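ESAT-6/WXG100 secretion system protein (Streptococcus gallolyticus, PDB 7JQE) forms the extracellular region of EsaA, a membrane subunit of the bacterial type VIIb secretion system, and probably takes part in exporting proteins such as toxins. Local coordinates at residues T187-S190 / E191-T194; E193-I196 / A197-G201; T338-A342 / D343-V347; D397-S400 / L401-D405. All coordinates share one frame; numbering follows the deposited sequence.

Interaction 1. Residues T187-S190 / E191-T194; sequences TLPS and EYET. With EDO (1,2-ethanediol), chain R.
P189 and Y192 meet where a loop runs into helix 191-200. The two side chains lie side by side and point the same way. P189 CD comes to 3.9 Å from Y192 CE2. The carbonyl oxygen of the same proline sits at the edge of the tyrosine ring, in its plane, with P189 O 3.4 Å from Y192 CD2. L188 adds a methyl from another direction. Its side chain crosses the tyrosine at about a right angle and brings L188 CD1 to 4.0 Å from Y192 CD2. This is the tight part of the contact. Y452 covers it from the same chain, and P430 and V448 of the second subunit pack on P189 and Y192 respectively.

The other side is polar and more exposed at S190 and T194. S190 O accepts two bonds from T194. T194 N donates over 3.1 Å to S190 O, in the carbonyl plane. T194 OG1 donates to the same oxygen from above that plane. With chi1 at -69°, OG1 lies beside the backbone N of T194, and the hydroxyl reaches back to the acceptor already used by the amide. A water joins the loop to the helix: it donates to P189 O and accepts from E193 N, 3.0 Å away. The side chain of E193 is extended beyond CG, beside K245, and its OE2 accepts a bond of 3.0 Å from O1 of an ethanediol, probably from the crystallisation liquor. E191 is bent back at chi2 (88°), which places E191 OE1 3.5 Å from P189 CB; G431 of the second subunit packs on E191. These features belong to the N-terminal turn of an alpha helix entered from a proline-containing loop, here at the subunit interface.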
loop_
_atom_site.group_PDB
_atom_site.type_symbol
_atom_site.label_atom_id
_atom_site.label_comp_id
_atom_site.label_asym_id
_atom_site.label_seq_id
_atom_site.Cartn_x
_atom_site.Cartn_y
_atom_site.Cartn_z
ATOM N N THR A 187 -18.231 6.558 -3.356
ATOM C CA THR A 187 -17.471 7.614 -2.697
ATOM C C THR A 187 -16.339 6.982 -1.900
ATOM O O THR A 187 -16.590 6.234 -0.950
ATOM C CB THR A 187 -18.366 8.452 -1.781
ATOM O OG1 THR A 187 -19.283 9.216 -2.573
ATOM C CG2 THR A 187 -17.526 9.396 -0.932
ATOM N N LEU A 188 -15.104 7.279 -2.284
ATOM C CA LEU A 188 -13.950 6.773 -1.541
ATOM C C LEU A 188 -13.917 7.414 -0.160
ATOM O O LEU A 188 -13.875 8.646 -0.063
ATOM C CB LEU A 188 -12.653 7.069 -2.295
ATOM C CG LEU A 188 -11.360 6.443 -1.759
ATOM C CD1 LEU A 188 -11.389 4.917 -1.874
ATOM C CD2 LEU A 188 -10.148 7.010 -2.483
ATOM N N PRO A 189 -13.941 6.639 0.923
ATOM C CA PRO A 189 -13.858 7.249 2.255
ATOM C C PRO A 189 -12.607 8.109 2.379
ATOM O O PRO A 189 -11.536 7.761 1.877
ATOM C CB PRO A 189 -13.806 6.041 3.201
ATOM C CG PRO A 189 -14.346 4.903 2.407
ATOM C CD PRO A 189 -13.943 5.170 0.988
ATOM N N SER A 190 -12.756 9.246 3.060
ATOM C CA SER A 190 -11.662 10.197 3.193
ATOM C C SER A 190 -10.562 9.721 4.136
ATOM O O SER A 190 -9.503 10.355 4.192
ATOM C CB SER A 190 -12.207 11.536 3.682
ATOM O OG SER A 190 -12.643 11.422 5.024
ATOM N N GLU A 191 -10.784 8.629 4.874
ATOM C CA GLU A 191 -9.783 8.164 5.826
ATOM C C GLU A 191 -8.511 7.694 5.133
ATOM O O GLU A 191 -7.427 7.754 5.725
ATOM C CB GLU A 191 -10.351 7.039 6.692
ATOM C CG GLU A 191 -11.193 7.518 7.857
ATOM C CD GLU A 191 -12.654 7.701 7.485
ATOM O OE1 GLU A 191 -12.998 7.538 6.292
ATOM O OE2 GLU A 191 -13.460 8.000 8.393
ATOM N N TYR A 192 -8.614 7.212 3.893
ATOM C CA TYR A 192 -7.407 6.812 3.175
ATOM C C TYR A 192 -6.479 8.003 2.973
ATOM O O TYR A 192 -5.292 7.944 3.312
ATOM C CB TYR A 192 -7.772 6.172 1.836
ATOM C CG TYR A 192 -8.482 4.846 1.979
ATOM C CD1 TYR A 192 -7.772 3.682 2.232
ATOM C CD2 TYR A 192 -9.862 4.761 1.871
ATOM C CE1 TYR A 192 -8.418 2.469 2.368
ATOM C CE2 TYR A 192 -10.514 3.553 2.008
ATOM C CZ TYR A 192 -9.790 2.411 2.255
ATOM O OH TYR A 192 -10.437 1.203 2.388
ATOM N N GLU A 193 -7.006 9.105 2.433
ATOM C CA GLU A 193 -6.179 10.292 2.253
ATOM C C GLU A 193 -5.670 10.821 3.589
ATOM O O GLU A 193 -4.550 11.336 3.675
ATOM C CB GLU A 193 -6.962 11.378 1.519
ATOM C CG GLU A 193 -6.378 12.764 1.723
ATOM C CD GLU A 193 -7.205 13.852 1.075
ATOM O OE1 GLU A 193 -8.187 13.522 0.373
ATOM O OE2 GLU A 193 -6.869 15.041 1.268
ATOM N N THR A 194 -6.480 10.709 4.643
ATOM C CA THR A 194 -6.060 11.210 5.948
ATOM C C THR A 194 -4.843 10.449 6.465
ATOM O O THR A 194 -3.911 11.049 7.013
ATOM C CB THR A 194 -7.219 11.119 6.942
ATOM O OG1 THR A 194 -8.236 12.059 6.573
ATOM C CG2 THR A 194 -6.746 11.425 8.350
HETATM C C1 EDO R . -8.485 17.488 -1.391
HETATM O O1 EDO R . -8.218 17.401 0.014
HETATM C C2 EDO R . -8.320 18.932 -1.856
HETATM O O2 EDO R . -8.412 18.984 -3.285
HETATM O O HOH W 1 -9.348 9.247 0.591
#

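Interaction 2. Residues E193-I196 / A197-G201; sequences ETEI and ASLMG. With EDO (1,2-ethanediol), chain R; EDO (1,2-ethanediol), chain X.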
loop_
_atom_site.group_PDB
_atom_site.type_symbol
_atom_site.label_atom_id
_atom_site.label_comp_id
_atom_site.label_asym_id
_atom_site.label_seq_id
_atom_site.Cartn_x
_atom_site.Cartn_y
_atom_site.Cartn_z
ATOM N N GLU A 193 -7.006 9.105 2.433
ATOM C CA GLU A 193 -6.179 10.292 2.253
ATOM C C GLU A 193 -5.670 10.821 3.589
ATOM O O GLU A 193 -4.550 11.336 3.675
ATOM C CB GLU A 193 -6.962 11.378 1.519
ATOM C CG GLU A 193 -6.378 12.764 1.723
ATOM C CD GLU A 193 -7.205 13.852 1.075
ATOM O OE1 GLU A 193 -8.187 13.522 0.373
ATOM O OE2 GLU A 193 -6.869 15.041 1.268
ATOM N N THR A 194 -6.480 10.709 4.643
ATOM C CA THR A 194 -6.060 11.210 5.948
ATOM C C THR A 194 -4.843 10.449 6.465
ATOM O O THR A 194 -3.911 11.049 7.013
ATOM C CB THR A 194 -7.219 11.119 6.942
ATOM O OG1 THR A 194 -8.236 12.059 6.573
ATOM C CG2 THR A 194 -6.746 11.425 8.350
ATOM N N GLU A 195 -4.831 9.125 6.294
ATOM C CA GLU A 195 -3.684 8.333 6.733
ATOM C C GLU A 195 -2.447 8.648 5.898
ATOM O O GLU A 195 -1.349 8.826 6.437
ATOM C CB GLU A 195 -4.017 6.843 6.660
ATOM C CG GLU A 195 -2.809 5.932 6.862
ATOM C CD GLU A 195 -2.090 6.198 8.168
ATOM O OE1 GLU A 195 -2.670 6.888 9.032
ATOM O OE2 GLU A 195 -0.942 5.722 8.330
ATOM N N ILE A 196 -2.611 8.719 4.578
ATOM C CA ILE A 196 -1.495 9.039 3.691
ATOM C C ILE A 196 -0.875 10.379 4.075
ATOM O O ILE A 196 0.350 10.504 4.202
ATOM C CB ILE A 196 -1.968 9.031 2.227
ATOM C CG1 ILE A 196 -2.494 7.647 1.848
ATOM C CG2 ILE A 196 -0.854 9.450 1.294
ATOM C CD1 ILE A 196 -3.100 7.589 0.469
ATOM N N ALA A 197 -1.710 11.406 4.260
ATOM C CA ALA A 197 -1.181 12.721 4.610
ATOM C C ALA A 197 -0.445 12.692 5.941
ATOM O O ALA A 197 0.539 13.417 6.122
ATOM C CB ALA A 197 -2.306 13.757 4.652
ATOM N N SER A 198 -0.908 11.872 6.886
ATOM C CA SER A 198 -0.207 11.735 8.155
ATOM C C SER A 198 1.203 11.207 7.933
ATOM O O SER A 198 2.181 11.776 8.431
ATOM C CB SER A 198 -0.992 10.813 9.086
ATOM O OG SER A 198 -0.258 10.536 10.264
ATOM N N LEU A 199 1.326 10.118 7.171
ATOM C CA LEU A 199 2.638 9.576 6.840
ATOM C C LEU A 199 3.509 10.617 6.146
ATOM O O LEU A 199 4.689 10.780 6.477
ATOM C CB LEU A 199 2.480 8.340 5.956
ATOM C CG LEU A 199 2.148 7.020 6.648
ATOM C CD1 LEU A 199 1.768 5.974 5.616
ATOM C CD2 LEU A 199 3.341 6.551 7.471
HETATM N N MSE A 200 2.947 11.325 5.174
HETATM C CA MSE A 200 3.727 12.250 4.359
HETATM C C MSE A 200 4.124 13.507 5.124
HETATM O O MSE A 200 4.993 14.255 4.676
HETATM C CB MSE A 200 2.950 12.630 3.096
HETATM C CG MSE A 200 2.704 11.450 2.159
HETATM SE SE MSE A 200 1.892 11.913 0.443
HETATM C CE MSE A 200 3.126 13.298 -0.157
ATOM N N GLY A 201 3.494 13.733 6.279
ATOM C CA GLY A 201 3.792 14.929 7.052
ATOM C C GLY A 201 5.230 15.000 7.532
ATOM O O GLY A 201 5.743 16.086 7.811
HETATM C C1 EDO R . -8.485 17.488 -1.391
HETATM O O1 EDO R . -8.218 17.401 0.014
HETATM C C2 EDO R . -8.320 18.932 -1.856
HETATM O O2 EDO R . -8.412 18.984 -3.285
HETATM C C1 EDO X . -0.601 6.025 12.434
HETATM O O1 EDO X . 0.094 6.013 11.178
HETATM C C2 EDO X . -1.825 6.934 12.343
HETATM O O2 EDO X . -2.565 6.884 13.570
#
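The carboxylate of E195 is the flat group that meets the next turn of the helix. L199 and S198 lie on the same side of its plane. L199 CG is placed slantwise beyond E195 OE2, 3.7 Å from it, and the L199 side chain slants across that of the glutamate. S198 CB stands higher above the group and is more distant, 4.3 Å from E195 OE1. Beyond the two oxygens lies an ethanediol, whose O1 donates to E195 OE2 over 3.0 Å. The glutamate reaches this place by a bend: CG is anti to the backbone N, and chi2 of 56° then folds the carboxylate along the helix toward L199.

The backbone is that of a regular alpha helix, 191-200, with bonds between residues four apart. A197 N donates to E193 O, S198 N to T194 O, L199 N to E195 O and M200 N to I196 O. The last of these is 2.9 Å long. Near the end of the helix G201 N turns back to S198 O, 3.2 Å away, three residues earlier.

I196 and M200, both buried, form the apolar side. M200 is modelled as selenomethionine. The two side chains lie side by side and point the same way, with I196 CG2 3.8 Å from M200 SE. M200 CG also rests 3.3 Å from I196 O. Y241 of helix 225-244 touches both residues, while M422 of helix 396-427 packs on E195, I196 and L199. T433 of the second subunit reaches E195.

Interaction 3. Residues T338-A342 / D343-V347; sequences TVVFA and DDNSV
F341 and S346 face each other across the turn that follows strand 337-341. F341 N donates to S346 O over 2.8 Å, a fairly straight bond at 161°. The same S346 O lies 3.3 Å from F341 CD2, at an oblique angle to the ring. Further out, V347 comes to the ring edge, near its plane, with V347 C 3.7 Å from F341 CE2. The first torsion of F341, -70°, sets CG beside the backbone N and brings the ring to S346 O and V347 C.

V340 lies toward the solvent side. Its side chain slants across both N345 and V347. V340 CG2 meets N345 OD1 at 3.5 Å, and V340 CG1 meets V347 CG1 at 4.2 Å. N345 N makes a weak bond of 3.0 Å to F341 O. N345 has a positive phi of 57°, which helps the chain reverse here. D343 and D344 both pair with K349, just beyond the turn.

V339 and F341 are buried against strands 355-363 and 327-335. The turn thus carries the chain from a strand outermost in its antiparallel sheet within this chain toward strand 348-351 of the other, a connection between the two sheets of a beta-sandwich-like domain.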
loop_
_atom_site.group_PDB
_atom_site.type_symbol
_atom_site.label_atom_id
_atom_site.label_comp_id
_atom_site.label_asym_id
_atom_site.label_seq_id
_atom_site.Cartn_x
_atom_site.Cartn_y
_atom_site.Cartn_z
ATOM N N THR A 338 62.075 6.824 5.160
ATOM C CA THR A 338 63.429 7.359 5.215
ATOM C C THR A 338 63.749 7.778 6.642
ATOM O O THR A 338 62.965 8.491 7.277
ATOM C CB THR A 338 63.605 8.545 4.260
ATOM O OG1 THR A 338 62.656 9.566 4.581
ATOM C CG2 THR A 338 63.403 8.105 2.813
ATOM N N VAL A 339 64.896 7.331 7.142
ATOM C CA VAL A 339 65.346 7.652 8.491
ATOM C C VAL A 339 66.748 8.230 8.384
ATOM O O VAL A 339 67.649 7.583 7.837
ATOM C CB VAL A 339 65.321 6.423 9.412
ATOM C CG1 VAL A 339 65.612 6.831 10.841
ATOM C CG2 VAL A 339 63.968 5.737 9.321
ATOM N N VAL A 340 66.928 9.450 8.890
ATOM C CA VAL A 340 68.172 10.188 8.717
ATOM C C VAL A 340 68.340 11.133 9.897
ATOM O O VAL A 340 67.361 11.541 10.527
ATOM C CB VAL A 340 68.190 10.965 7.378
ATOM C CG1 VAL A 340 68.030 10.014 6.193
ATOM C CG2 VAL A 340 67.097 12.026 7.365
ATOM N N PHE A 341 69.594 11.471 10.201
ATOM C CA PHE A 341 69.873 12.477 11.218
ATOM C C PHE A 341 69.380 13.842 10.752
ATOM O O PHE A 341 69.562 14.223 9.591
ATOM C CB PHE A 341 71.369 12.532 11.531
ATOM C CG PHE A 341 71.878 11.320 12.260
ATOM C CD1 PHE A 341 71.448 11.042 13.545
ATOM C CD2 PHE A 341 72.784 10.462 11.662
ATOM C CE1 PHE A 341 71.906 9.929 14.220
ATOM C CE2 PHE A 341 73.247 9.345 12.330
ATOM C CZ PHE A 341 72.808 9.080 13.611
ATOM N N ALA A 342 68.767 14.589 11.673
ATOM C CA ALA A 342 67.981 15.758 11.283
ATOM C C ALA A 342 68.851 16.880 10.726
ATOM O O ALA A 342 68.451 17.567 9.779
ATOM C CB ALA A 342 67.164 16.256 12.474
ATOM N N ASP A 343 70.040 17.091 11.293
ATOM C CA ASP A 343 70.823 18.262 10.911
ATOM C C ASP A 343 71.645 18.037 9.647
ATOM O O ASP A 343 71.873 18.984 8.887
ATOM C CB ASP A 343 71.740 18.678 12.063
ATOM C CG ASP A 343 72.764 17.614 12.408
ATOM O OD1 ASP A 343 72.660 16.490 11.874
ATOM O OD2 ASP A 343 73.676 17.904 13.212
ATOM N N ASP A 344 72.097 16.807 9.402
ATOM C CA ASP A 344 72.982 16.527 8.279
ATOM C C ASP A 344 72.281 15.892 7.091
ATOM O O ASP A 344 72.857 15.860 5.999
ATOM C CB ASP A 344 74.119 15.592 8.714
ATOM C CG ASP A 344 75.102 16.263 9.645
ATOM O OD1 ASP A 344 75.005 17.495 9.826
ATOM O OD2 ASP A 344 75.975 15.557 10.197
ATOM N N ASN A 345 71.065 15.382 7.269
ATOM C CA ASN A 345 70.466 14.462 6.308
ATOM C C ASN A 345 71.352 13.241 6.097
ATOM O O ASN A 345 71.272 12.572 5.058
ATOM C CB ASN A 345 70.179 15.150 4.969
ATOM C CG ASN A 345 69.257 14.333 4.084
ATOM O OD1 ASN A 345 68.499 13.494 4.570
ATOM N ND2 ASN A 345 69.326 14.565 2.779
ATOM N N SER A 346 72.201 12.953 7.076
ATOM C CA SER A 346 73.177 11.880 7.015
ATOM C C SER A 346 72.670 10.654 7.763
ATOM O O SER A 346 71.699 10.706 8.522
ATOM C CB SER A 346 74.511 12.343 7.605
ATOM O OG SER A 346 74.353 12.703 8.968
ATOM N N VAL A 347 73.352 9.535 7.535
ATOM C CA VAL A 347 73.043 8.277 8.198
ATOM C C VAL A 347 74.179 7.792 9.079
ATOM O O VAL A 347 74.029 6.770 9.757
ATOM C CB VAL A 347 72.657 7.186 7.178
ATOM C CG1 VAL A 347 71.376 7.570 6.456
ATOM C CG2 VAL A 347 73.785 6.968 6.185
#

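Interaction 4. Residues D397-S400 / L401-D405; sequences DDVS and LVKDD. With EDO (1,2-ethanediol), chain C.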
loop_
_atom_site.group_PDB
_atom_site.type_symbol
_atom_site.label_atom_id
_atom_site.label_comp_id
_atom_site.label_asym_id
_atom_site.label_seq_id
_atom_site.Cartn_x
_atom_site.Cartn_y
_atom_site.Cartn_z
ATOM N N ASP A 397 33.281 7.128 7.927
ATOM C CA ASP A 397 31.932 7.231 7.390
ATOM C C ASP A 397 31.122 5.978 7.705
ATOM O O ASP A 397 29.953 6.072 8.098
ATOM C CB ASP A 397 31.991 7.498 5.885
ATOM C CG ASP A 397 32.935 6.561 5.156
ATOM O OD1 ASP A 397 33.486 5.643 5.801
ATOM O OD2 ASP A 397 33.121 6.742 3.933
ATOM N N ASP A 398 31.733 4.800 7.558
ATOM C CA ASP A 398 31.064 3.557 7.926
ATOM C C ASP A 398 30.562 3.610 9.366
ATOM O O ASP A 398 29.399 3.298 9.643
ATOM C CB ASP A 398 32.016 2.375 7.724
ATOM C CG ASP A 398 32.161 1.974 6.258
ATOM O OD1 ASP A 398 32.441 2.846 5.408
ATOM O OD2 ASP A 398 32.006 0.774 5.955
ATOM N N VAL A 399 31.430 4.014 10.298
ATOM C CA VAL A 399 31.061 4.028 11.712
ATOM C C VAL A 399 29.956 5.042 11.972
ATOM O O VAL A 399 29.054 4.803 12.785
ATOM C CB VAL A 399 32.303 4.307 12.582
ATOM C CG1 VAL A 399 31.900 4.890 13.932
ATOM C CG2 VAL A 399 33.105 3.030 12.784
ATOM N N SER A 400 30.011 6.190 11.297
ATOM C CA SER A 400 29.022 7.233 11.541
ATOM C C SER A 400 27.676 6.868 10.925
ATOM O O SER A 400 26.627 7.063 11.549
ATOM C CB SER A 400 29.526 8.567 10.993
ATOM O OG SER A 400 28.593 9.601 11.251
ATOM N N LEU A 401 27.690 6.345 9.698
ATOM C CA LEU A 401 26.459 5.870 9.074
ATOM C C LEU A 401 25.694 4.947 10.011
ATOM O O LEU A 401 24.497 5.137 10.254
ATOM C CB LEU A 401 26.783 5.146 7.766
ATOM C CG LEU A 401 25.634 4.321 7.194
ATOM C CD1 LEU A 401 24.409 5.203 7.053
ATOM C CD2 LEU A 401 26.009 3.677 5.856
ATOM N N VAL A 402 26.382 3.947 10.564
ATOM C CA VAL A 402 25.711 2.933 11.370
ATOM C C VAL A 402 25.158 3.535 12.658
ATOM O O VAL A 402 23.997 3.308 13.017
ATOM C CB VAL A 402 26.668 1.764 11.653
ATOM C CG1 VAL A 402 26.186 0.955 12.844
ATOM C CG2 VAL A 402 26.788 0.883 10.420
ATOM N N LYS A 403 25.972 4.314 13.373
ATOM C CA LYS A 403 25.598 4.709 14.727
ATOM C C LYS A 403 24.796 5.998 14.783
ATOM O O LYS A 403 24.038 6.202 15.739
ATOM C CB LYS A 403 26.843 4.848 15.612
ATOM C CG LYS A 403 27.723 6.062 15.331
ATOM C CD LYS A 403 29.004 6.004 16.181
ATOM C CE LYS A 403 29.915 7.215 15.965
ATOM N NZ LYS A 403 29.336 8.472 16.519
ATOM N N ASP A 404 24.933 6.874 13.790
ATOM C CA ASP A 404 24.220 8.146 13.795
ATOM C C ASP A 404 22.985 8.142 12.902
ATOM O O ASP A 404 21.890 8.465 13.365
ATOM C CB ASP A 404 25.159 9.281 13.363
ATOM C CG ASP A 404 26.294 9.506 14.347
ATOM O OD1 ASP A 404 26.079 9.296 15.562
ATOM O OD2 ASP A 404 27.400 9.890 13.907
ATOM N N ASP A 405 23.136 7.761 11.634
ATOM C CA ASP A 405 22.148 8.072 10.611
ATOM C C ASP A 405 21.287 6.895 10.181
ATOM O O ASP A 405 20.151 7.108 9.755
ATOM C CB ASP A 405 22.849 8.647 9.373
ATOM C CG ASP A 405 23.556 9.955 9.665
ATOM O OD1 ASP A 405 22.967 10.803 10.368
ATOM O OD2 ASP A 405 24.700 10.134 9.203
HETATM C C1 EDO C . 35.117 4.339 2.818
HETATM O O1 EDO C . 34.820 4.118 4.204
HETATM C C2 EDO C . 34.702 3.124 1.994
HETATM O O2 EDO C . 33.310 2.841 2.206
#
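The first turns of helix 396-427 hold this contact, in which S400 meets D404 and V399 meets K403. S400 OG donates to D404 OD2 over 2.9 Å. It arrives on the anti side of the carboxylate, 18° out of its plane. The backbone follows the same pairing, with D404 N 2.8 Å from S400 O, so the two residues are held at both side chain and main chain. A chi1 of -178° swings S400 OG away from its own amide and toward the next turn, where it finds the aspartate.

K403 lies across V399. Its CG sits between the backbone N and carbonyl carbon (chi1 72°) and presses on the earlier turn, with K403 CG 3.1 Å from V399 O. The aliphatic chain then passes the valine, K403 CE 3.7 Å from V399 CG1. The ammonium end forms a weak salt bridge with the other oxygen of the aspartate, K403 NZ to D404 OD1 3.5 Å. The helix widens to a pi-type turn at 401-405, and D405 OD2 accepts a bond from F257 N of a loop.

At the start, an ethanediol lies against D397 and D398, its O1 3.0 Å from D398 OD1. D398 and V402 each pack on the other residue of the second subunit. Such reciprocal packing is typical of a symmetric helix-helix dimer interface, here near the N-terminal end of a long alpha helix.

How the interactions relate
Interactions 1 and 2 come first along the chain and share E193 and T194. Together they follow helix 191-200 from its entry loop to its last turn, with centres 11 Å apart. Interaction 3 comes next, in the beta region, with its centre about 71 Å from that of interaction 2. Interaction 4 follows on helix 396-427, after the last strand, with its centre 43 Å from interaction 3 and 29 Å from interaction 2. The same long helix packs on helix 191-200 further along, at T418 and M422. Interactions 1, 2 and 4 touch the second subunit; interaction 3 does not. The contacts thus sample an elongated molecule, with a helical, dimerising part and a distant two-sheet domain.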